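Local coordinates for protein glutaminase 1 (Escherichia coli, PDB 1U60) that catalyses the hydrolysis of L-glutamine to L-glutamate and ammonium, at residues G81-A84 with V85-K88; L140-Q143 with Q144-A147; G248-A251 with Y252-L256. One frame throughout, in Å; residues are numbered along the deposited sequence.

How the contacts relate
Each of the three contacts is local to one helix or its end in the glutaminase fold, whose family belongs to the beta-lactamase clan. Contact 1 spans the short helix 82-88 with its cap residue G81, contact 2 the end of helix 132-147, and contact 3 the end of helix 247-253 and the loop 254-256. Within one chain they do not touch: centres are 22 Å apart for contacts 1 and 2 and 26 Å for 1 and 3. Contacts 2 and 3 are on opposite sides of the chain's centre. Contacts 1 and 3 nevertheless meet across the subunit interface, each packing on the other's counterpart in the second subunit. Contact 2 approaches the predicted substrate site, with the Q143 side chain about 9 Å from that of Y192.

Contact 1: residues G81-A84 with V85-K88; sequences GPQA and VQDK. With EDO (1,2-ethanediol), chain G.
Helix 82-88 begins directly after helix 68-80, and its first turn closes where G81 O accepts the N-H of V85 at 3.2 Å. G81 serves both helices: its positive phi (89°) ends the first, a shape glycine adopts easily, and it is the N-cap of the second. P82 suits the opening turn because a backbone N there has no helical carbonyl to reach, so its missing N-H costs nothing. The helix then proceeds by regular bonds, Q86 N to P82 O (3.0 Å), D87 N to Q83 O (3.0 Å) and K88 N to A84 O (2.9 Å).

One turn apart on the outer surface, Q83 and D87 cross obliquely. Q83 bends back at chi2 (66°), bringing its NE2 to D87 OD1 at 3.0 Å. The bond is moderately bent (146° at the hydrogen); OD1 lies close to the amide plane but is met from above the carboxylate plane, 44° out of it. K88 lays its CG against A84 O and sends NZ outward to a 1,2-ethanediol molecule, probably from the crystallisation liquor, by weak bonds to O1 and O2.

V85 turns its branches onto L73, L77 and V80 of helix 68-80. Q86 NE2 bonds D249 of the second subunit, whose Y252 bonds P82 O through OH and packs on V85 and Q86. The amide of Q83 neutralises no charge, but its N-H probably steadies a carboxylate near the helix C-terminus, where the helix dipole would probably suit the basic K88 better than the acid.

Contact 2: residues L140-Q143 with Q144-A147; sequences LHIQ and QQLA
H141 and Q145, one turn apart near the end of helix 132-147, meet by a CH-pi contact: Q145 CG lies over one face of the imidazole, 4.1 Å from its centroid and displaced toward the rim. The histidine ring swings to this partner because its CG is anti to the backbone N (chi1 -174°). H141 CD2 and Q145 OE1 approach to 3.2 Å, with ring and amide inclined by 40°, so they are not stacked.

Apolar contact joins I142 and L146, side by side with I142 CG1 to L146 CD1 at 3.9 Å; I142 reaches L75 and L146 reaches C71 of helix 68-80.

In a mixed contact, the L140 branches lie against the Q144 amide, CG 3.8 Å from Q144 NE2. A water donates to Q144 OE1 at 2.6 Å and lies at the H141 ring edge, in plane, where its bond to ND1 is weak (3.3 Å). Q144 NE2 bonds V151 O; buried Q143 is satisfied by T198 and Q195. Four regular backbone bonds, from Q144 N to L140 O through A147 N to Q143 O, hold the turns.

Glutamine thus lets Q143 and Q144 tie the helix to neighbouring segments without burying a charge, while Q145 lays its chain and amide against H141.

Contact 3: residues G248-A251 with Y252-L256; sequences GDWA and YRVGL
The indole of W250 has V254 over one face and L256 O at its edge. V254 CG2 stands 3.6 Å from the centroid of the six-membered ring, only 6° off the normal, a CH-pi contact, while V254 CG1 lies 3.7 Å from W250 CZ2. In the ring plane, W250 NE1 reaches L256 O at 2.8 Å, but the bond is bent (127°) and weak. The W250 side chain stands opposite its own amide nitrogen (chi1 -173°), which swings the indole toward the next turn and V254. Y252 CE2 lies 3.9 Å above the R253 guanidinium, near its rim, while R253 NE sits at the edge of the Y252 ring, in its plane.

W250 O accepts two N-H groups, V254 N at 2.9 Å and G255 N at 3.2 Å, the second an i+5-to-i bond that closes the helix. G255 then takes positive phi, easy for glycine, and leads L256 out to the strand 258-260.

W250 packs on V296 of helix 290-303 and on I266, so its broad ring joins helix end, helix and sheet. The other side of helix 247-253 faces the second subunit, where R253 NE bonds Q86, and Y252 bonds P82 O and meets Y233. D249 bonds Q86 NE2 of the second subunit and forms a salt bridge to R246, which together probably stabilise its charged form in this buried setting. The large indole fills the core, and its N-H gives L256 O a weak bond.

Contact 1: residues G81-A84 with V85-K88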
ATOM      1  N   GLY A  81      12.451  -3.068  17.383  1.00 11.26           N
ATOM      2  CA  GLY A  81      12.987  -3.077  16.029  1.00 10.52           C
ATOM      3  C   GLY A  81      11.988  -3.616  15.017  1.00 10.38           C
ATOM      4  O   GLY A  81      10.973  -4.199  15.417  1.00  9.65           O
ATOM      5  N   PRO A  82      12.260  -3.442  13.732  1.00 11.04           N
ATOM      6  CA  PRO A  82      11.275  -3.801  12.708  1.00 10.89           C
ATOM      7  C   PRO A  82      10.986  -5.266  12.547  1.00 10.88           C
ATOM      8  O   PRO A  82       9.832  -5.627  12.228  1.00  9.80           O
ATOM      9  CB  PRO A  82      11.862  -3.209  11.406  1.00 11.14           C
ATOM     10  CG  PRO A  82      13.349  -3.056  11.726  1.00 12.35           C
ATOM     11  CD  PRO A  82      13.406  -2.717  13.138  1.00 10.90           C
ATOM     12  N   GLN A  83      11.989  -6.129  12.748  1.00 11.18           N
ATOM     13  CA  GLN A  83      11.716  -7.559  12.608  1.00 11.50           C
ATOM     14  C   GLN A  83      10.703  -8.030  13.645  1.00 10.59           C
ATOM     15  O   GLN A  83       9.764  -8.748  13.326  1.00 10.11           O
ATOM     16  CB  GLN A  83      13.006  -8.430  12.664  1.00 12.69           C
ATOM     17  CG  GLN A  83      12.696  -9.887  12.327  1.00 15.98           C
ATOM     18  CD  GLN A  83      12.235 -10.051  10.888  1.00 19.57           C
ATOM     19  OE1 GLN A  83      12.944  -9.666   9.968  1.00 22.47           O
ATOM     20  NE2 GLN A  83      11.032 -10.564  10.697  1.00 23.28           N
ATOM     21  N   ALA A  84      10.863  -7.600  14.901  1.00 10.48           N
ATOM     22  CA  ALA A  84       9.948  -7.951  15.938  1.00 11.17           C
ATOM     23  C   ALA A  84       8.554  -7.436  15.697  1.00 11.50           C
ATOM     24  O   ALA A  84       7.593  -8.119  16.014  1.00 11.86           O
ATOM     25  CB  ALA A  84      10.495  -7.441  17.301  1.00 12.24           C
ATOM     26  N   VAL A  85       8.422  -6.200  15.208  1.00  9.70           N
ATOM     27  CA  VAL A  85       7.130  -5.679  14.909  1.00 10.25           C
ATOM     28  C   VAL A  85       6.462  -6.502  13.794  1.00  9.58           C
ATOM     29  O   VAL A  85       5.292  -6.830  13.881  1.00  9.71           O
ATOM     30  CB  VAL A  85       7.199  -4.178  14.563  1.00 10.39           C
ATOM     31  CG1 VAL A  85       5.859  -3.690  13.983  1.00 11.23           C
ATOM     32  CG2 VAL A  85       7.549  -3.378  15.826  1.00 10.32           C
ATOM     33  N   GLN A  86       7.221  -6.894  12.793  1.00  8.90           N
ATOM     34  CA  GLN A  86       6.653  -7.665  11.655  1.00 10.30           C
ATOM     35  C   GLN A  86       6.197  -9.079  12.125  1.00 11.00           C
ATOM     36  O   GLN A  86       5.128  -9.576  11.718  1.00 10.79           O
ATOM     37  CB  GLN A  86       7.672  -7.761  10.523  1.00 10.51           C
ATOM     38  CG  GLN A  86       7.033  -8.268   9.247  1.00 12.65           C
ATOM     39  CD  GLN A  86       8.015  -8.333   8.086  1.00 12.69           C
ATOM     40  OE1 GLN A  86       9.229  -8.141   8.272  1.00 12.75           O
ATOM     41  NE2 GLN A  86       7.478  -8.526   6.865  1.00 14.91           N
ATOM     42  N   ASP A  87       6.991  -9.707  12.989  1.00 12.43           N
ATOM     43  CA  ASP A  87       6.709 -11.027  13.522  1.00 13.43           C
ATOM     44  C   ASP A  87       5.539 -11.038  14.522  1.00 14.05           C
ATOM     45  O   ASP A  87       4.669 -11.935  14.489  1.00 14.68           O
ATOM     46  CB  ASP A  87       7.942 -11.542  14.275  1.00 13.55           C
ATOM     47  CG  ASP A  87       9.102 -11.919  13.353  1.00 16.75           C
ATOM     48  OD1 ASP A  87       8.918 -12.070  12.121  1.00 17.95           O
ATOM     49  OD2 ASP A  87      10.247 -12.075  13.805  1.00 16.80           O
ATOM     50  N   LYS A  88       5.534 -10.063  15.435  1.00 13.03           N
ATOM     51  CA  LYS A  88       4.582 -10.034  16.547  1.00 12.56           C
ATOM     52  C   LYS A  88       3.271  -9.285  16.261  1.00 11.43           C
ATOM     53  O   LYS A  88       2.288  -9.505  16.950  1.00 11.10           O
ATOM     54  CB  LYS A  88       5.275  -9.441  17.782  1.00 13.39           C
ATOM     55  CG  LYS A  88       6.570 -10.163  18.161  1.00 14.33           C
ATOM     56  CD  LYS A  88       6.304 -11.613  18.514  1.00 19.48           C
ATOM     57  CE  LYS A  88       7.567 -12.260  19.148  1.00 21.37           C
ATOM     58  NZ  LYS A  88       7.441 -13.768  19.336  1.00 25.24           N
TER
HETATM   59  C1  EDO G1205       8.555 -14.662  16.149  1.00 43.08           C
HETATM   60  O1  EDO G1205       7.149 -14.811  16.319  1.00 39.82           O
HETATM   61  C2  EDO G1205       9.324 -15.410  17.216  1.00 43.64           C
HETATM   62  O2  EDO G1205      10.078 -14.512  18.005  1.00 46.21           O

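Contact 2: residues L140-Q143 with Q144-A147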
ATOM      1  N   LEU A 140       2.595   8.603  26.033  1.00  9.60           N
ATOM      2  CA  LEU A 140       2.268  10.034  26.103  1.00  9.95           C
ATOM      3  C   LEU A 140       3.492  10.866  25.691  1.00  9.83           C
ATOM      4  O   LEU A 140       3.374  11.811  24.942  1.00  9.62           O
ATOM      5  CB  LEU A 140       1.770  10.417  27.495  1.00 10.21           C
ATOM      6  CG  LEU A 140       1.479  11.898  27.696  1.00 11.30           C
ATOM      7  CD1 LEU A 140       0.409  12.368  26.713  1.00 12.16           C
ATOM      8  CD2 LEU A 140       1.050  12.161  29.146  1.00 12.23           C
ATOM      9  N   HIS A 141       4.673  10.466  26.159  1.00 10.70           N
ATOM     10  CA  HIS A 141       5.902  11.202  25.877  1.00 10.98           C
ATOM     11  C   HIS A 141       6.224  11.182  24.385  1.00  9.89           C
ATOM     12  O   HIS A 141       6.564  12.204  23.823  1.00  8.26           O
ATOM     13  CB  HIS A 141       7.046  10.616  26.703  1.00 12.03           C
ATOM     14  CG  HIS A 141       8.315  11.377  26.588  1.00 14.54           C
ATOM     15  ND1 HIS A 141       8.487  12.619  27.163  1.00 18.92           N
ATOM     16  CD2 HIS A 141       9.466  11.094  25.935  1.00 18.61           C
ATOM     17  CE1 HIS A 141       9.710  13.048  26.898  1.00 21.94           C
ATOM     18  NE2 HIS A 141      10.316  12.148  26.144  1.00 21.10           N
ATOM     19  N   ILE A 142       6.119  10.026  23.744  1.00  9.41           N
ATOM     20  CA  ILE A 142       6.391  10.008  22.305  1.00  9.19           C
ATOM     21  C   ILE A 142       5.398  10.821  21.495  1.00  8.02           C
ATOM     22  O   ILE A 142       5.796  11.502  20.518  1.00  9.69           O
ATOM     23  CB  ILE A 142       6.606   8.603  21.740  1.00 10.16           C
ATOM     24  CG1 ILE A 142       7.483   8.739  20.499  1.00 11.68           C
ATOM     25  CG2 ILE A 142       5.296   7.871  21.446  1.00 10.40           C
ATOM     26  CD1 ILE A 142       7.850   7.399  19.884  1.00 14.55           C
ATOM     27  N   GLN A 143       4.112  10.811  21.886  1.00  7.99           N
ATOM     28  CA  GLN A 143       3.130  11.696  21.226  1.00  7.33           C
ATOM     29  C   GLN A 143       3.566  13.173  21.341  1.00  6.90           C
ATOM     30  O   GLN A 143       3.554  13.903  20.388  1.00  6.76           O
ATOM     31  CB  GLN A 143       1.710  11.538  21.804  1.00  7.79           C
ATOM     32  CG  GLN A 143       1.028  10.235  21.635  1.00  7.12           C
ATOM     33  CD  GLN A 143      -0.422  10.282  22.078  1.00  8.53           C
ATOM     34  OE1 GLN A 143      -0.964  11.354  22.410  1.00  8.68           O
ATOM     35  NE2 GLN A 143      -1.053   9.117  22.130  1.00  8.78           N
ATOM     36  N   GLN A 144       3.986  13.595  22.537  1.00  7.01           N
ATOM     37  CA  GLN A 144       4.458  14.950  22.728  1.00  8.50           C
ATOM     38  C   GLN A 144       5.736  15.249  21.939  1.00  8.35           C
ATOM     39  O   GLN A 144       5.878  16.336  21.343  1.00  8.55           O
ATOM     40  CB  GLN A 144       4.651  15.242  24.227  1.00  8.61           C
ATOM     41  CG  GLN A 144       3.344  15.177  25.047  1.00 11.18           C
ATOM     42  CD  GLN A 144       3.564  15.180  26.559  1.00 12.31           C
ATOM     43  OE1 GLN A 144       4.662  14.837  27.054  1.00 15.39           O
ATOM     44  NE2 GLN A 144       2.487  15.490  27.313  1.00 12.17           N
ATOM     45  N   GLN A 145       6.648  14.280  21.868  1.00  8.51           N
ATOM     46  CA  GLN A 145       7.863  14.450  21.099  1.00  9.28           C
ATOM     47  C   GLN A 145       7.601  14.581  19.608  1.00  8.72           C
ATOM     48  O   GLN A 145       8.254  15.359  18.947  1.00  8.05           O
ATOM     49  CB  GLN A 145       8.794  13.274  21.318  1.00 10.66           C
ATOM     50  CG  GLN A 145       9.432  13.215  22.659  1.00 13.08           C
ATOM     51  CD  GLN A 145      10.344  11.968  22.780  1.00 20.75           C
ATOM     52  OE1 GLN A 145       9.860  10.812  22.726  1.00 25.14           O
ATOM     53  NE2 GLN A 145      11.635  12.201  22.976  1.00 23.02           N
ATOM     54  N   LEU A 146       6.659  13.801  19.112  1.00  8.70           N
ATOM     55  CA  LEU A 146       6.358  13.783  17.657  1.00  8.66           C
ATOM     56  C   LEU A 146       5.489  14.949  17.199  1.00  9.55           C
ATOM     57  O   LEU A 146       5.715  15.452  16.132  1.00  8.52           O
ATOM     58  CB  LEU A 146       5.653  12.492  17.314  1.00  8.45           C
ATOM     59  CG  LEU A 146       6.505  11.247  17.430  1.00  8.26           C
ATOM     60  CD1 LEU A 146       5.574  10.062  17.396  1.00 10.48           C
ATOM     61  CD2 LEU A 146       7.484  11.155  16.321  1.00 10.71           C
ATOM     62  N   ALA A 147       4.513  15.369  18.018  1.00 10.05           N
ATOM     63  CA  ALA A 147       3.480  16.327  17.612  1.00  9.38           C
ATOM     64  C   ALA A 147       3.461  17.649  18.381  1.00 10.34           C
ATOM     65  O   ALA A 147       2.944  18.657  17.892  1.00 12.41           O
ATOM     66  CB  ALA A 147       2.100  15.675  17.706  1.00  9.84           C
TER
HETATM   67  O   HOH W   1       5.717  13.284  28.850  1.00 35.79           O

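Contact 3: residues G248-A251 with Y252-L256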
ATOM      1  N   GLY A 248      -6.468   1.909  -0.067  1.00  7.99           N
ATOM      2  CA  GLY A 248      -6.110   1.742  -1.461  1.00  6.70           C
ATOM      3  C   GLY A 248      -6.607   2.891  -2.323  1.00  6.47           C
ATOM      4  O   GLY A 248      -5.899   3.380  -3.233  1.00  7.54           O
ATOM      5  N   ASP A 249      -7.821   3.303  -2.044  1.00  7.09           N
ATOM      6  CA  ASP A 249      -8.403   4.489  -2.739  1.00  7.91           C
ATOM      7  C   ASP A 249      -7.579   5.738  -2.531  1.00  7.46           C
ATOM      8  O   ASP A 249      -7.351   6.516  -3.446  1.00  8.32           O
ATOM      9  CB  ASP A 249      -9.845   4.702  -2.282  1.00  7.92           C
ATOM     10  CG  ASP A 249     -10.694   3.532  -2.590  1.00 12.25           C
ATOM     11  OD1 ASP A 249     -10.815   3.210  -3.788  1.00 10.37           O
ATOM     12  OD2 ASP A 249     -11.216   2.833  -1.703  1.00 14.65           O
ATOM     13  N   TRP A 250      -7.166   5.957  -1.284  1.00  6.65           N
ATOM     14  CA  TRP A 250      -6.214   6.990  -0.980  1.00  7.65           C
ATOM     15  C   TRP A 250      -4.877   6.869  -1.694  1.00  7.37           C
ATOM     16  O   TRP A 250      -4.362   7.841  -2.258  1.00  8.42           O
ATOM     17  CB  TRP A 250      -6.009   7.048   0.537  1.00  7.42           C
ATOM     18  CG  TRP A 250      -5.170   8.191   1.002  1.00  7.38           C
ATOM     19  CD1 TRP A 250      -3.840   8.162   1.291  1.00  9.57           C
ATOM     20  CD2 TRP A 250      -5.602   9.546   1.241  1.00  6.60           C
ATOM     21  NE1 TRP A 250      -3.402   9.403   1.698  1.00  9.82           N
ATOM     22  CE2 TRP A 250      -4.463  10.279   1.650  1.00  9.46           C
ATOM     23  CE3 TRP A 250      -6.813  10.221   1.103  1.00  9.11           C
ATOM     24  CZ2 TRP A 250      -4.522  11.622   1.971  1.00  9.05           C
ATOM     25  CZ3 TRP A 250      -6.867  11.560   1.409  1.00  9.35           C
ATOM     26  CH2 TRP A 250      -5.729  12.246   1.869  1.00  8.76           C
ATOM     27  N   ALA A 251      -4.299   5.679  -1.707  1.00  8.38           N
ATOM     28  CA  ALA A 251      -3.072   5.501  -2.484  1.00  8.49           C
ATOM     29  C   ALA A 251      -3.239   5.811  -3.973  1.00  7.57           C
ATOM     30  O   ALA A 251      -2.380   6.410  -4.602  1.00  7.59           O
ATOM     31  CB  ALA A 251      -2.560   4.086  -2.314  1.00  8.79           C
ATOM     32  N   TYR A 252      -4.389   5.401  -4.526  1.00  8.06           N
ATOM     33  CA  TYR A 252      -4.746   5.557  -5.936  1.00  7.79           C
ATOM     34  C   TYR A 252      -4.919   7.030  -6.304  1.00  7.93           C
ATOM     35  O   TYR A 252      -4.435   7.483  -7.312  1.00  9.76           O
ATOM     36  CB  TYR A 252      -6.024   4.790  -6.138  1.00  7.59           C
ATOM     37  CG  TYR A 252      -6.513   4.573  -7.549  1.00  4.85           C
ATOM     38  CD1 TYR A 252      -6.018   3.564  -8.311  1.00  5.46           C
ATOM     39  CD2 TYR A 252      -7.555   5.340  -8.063  1.00  8.37           C
ATOM     40  CE1 TYR A 252      -6.472   3.320  -9.580  1.00  5.67           C
ATOM     41  CE2 TYR A 252      -8.032   5.118  -9.354  1.00  7.98           C
ATOM     42  CZ  TYR A 252      -7.519   4.080 -10.084  1.00  7.18           C
ATOM     43  OH  TYR A 252      -7.998   3.871 -11.356  1.00  8.75           O
ATOM     44  N   ARG A 253      -5.590   7.786  -5.448  1.00  9.65           N
ATOM     45  CA  ARG A 253      -5.899   9.196  -5.716  1.00 10.35           C
ATOM     46  C   ARG A 253      -4.876  10.222  -5.288  1.00 10.18           C
ATOM     47  O   ARG A 253      -4.648  11.208  -6.003  1.00 11.39           O
ATOM     48  CB  ARG A 253      -7.266   9.519  -5.101  1.00  9.98           C
ATOM     49  CG  ARG A 253      -8.445   8.850  -5.870  1.00 16.27           C
ATOM     50  CD  ARG A 253      -8.694   9.453  -7.271  1.00 23.21           C
ATOM     51  NE  ARG A 253      -9.680   8.721  -8.050  1.00 24.60           N
ATOM     52  CZ  ARG A 253      -9.856   8.895  -9.378  1.00 28.91           C
ATOM     53  NH1 ARG A 253      -9.163   9.789 -10.075  1.00 30.84           N
ATOM     54  NH2 ARG A 253     -10.755   8.207 -10.003  1.00 30.06           N
ATOM     55  N   VAL A 254      -4.266  10.013  -4.111  1.00  9.29           N
ATOM     56  CA  VAL A 254      -3.343  10.941  -3.480  1.00  9.14           C
ATOM     57  C   VAL A 254      -1.879  10.448  -3.522  1.00  8.38           C
ATOM     58  O   VAL A 254      -0.941  11.238  -3.762  1.00  8.72           O
ATOM     59  CB  VAL A 254      -3.775  11.152  -2.005  1.00  9.76           C
ATOM     60  CG1 VAL A 254      -2.889  12.162  -1.331  1.00  9.89           C
ATOM     61  CG2 VAL A 254      -5.221  11.637  -1.917  1.00  9.54           C
ATOM     62  N   GLY A 255      -1.662   9.149  -3.273  1.00  7.47           N
ATOM     63  CA  GLY A 255      -0.330   8.575  -3.334  1.00  7.48           C
ATOM     64  C   GLY A 255       0.648   9.042  -2.255  1.00  8.13           C
ATOM     65  O   GLY A 255       1.873   9.107  -2.452  1.00  7.65           O
ATOM     66  N   LEU A 256       0.109   9.352  -1.095  1.00  8.45           N
ATOM     67  CA  LEU A 256       0.942   9.652   0.039  1.00  8.16           C
ATOM     68  C   LEU A 256       0.492   8.821   1.233  1.00  9.02           C
ATOM     69  O   LEU A 256      -0.709   8.634   1.455  1.00  7.65           O
ATOM     70  CB  LEU A 256       0.837  11.116   0.417  1.00  8.53           C
ATOM     71  CG  LEU A 256       1.264  12.177  -0.587  1.00  9.38           C
ATOM     72  CD1 LEU A 256       0.860  13.553  -0.060  1.00  9.09           C
ATOM     73  CD2 LEU A 256       2.739  12.122  -0.843  1.00  8.74           C
TER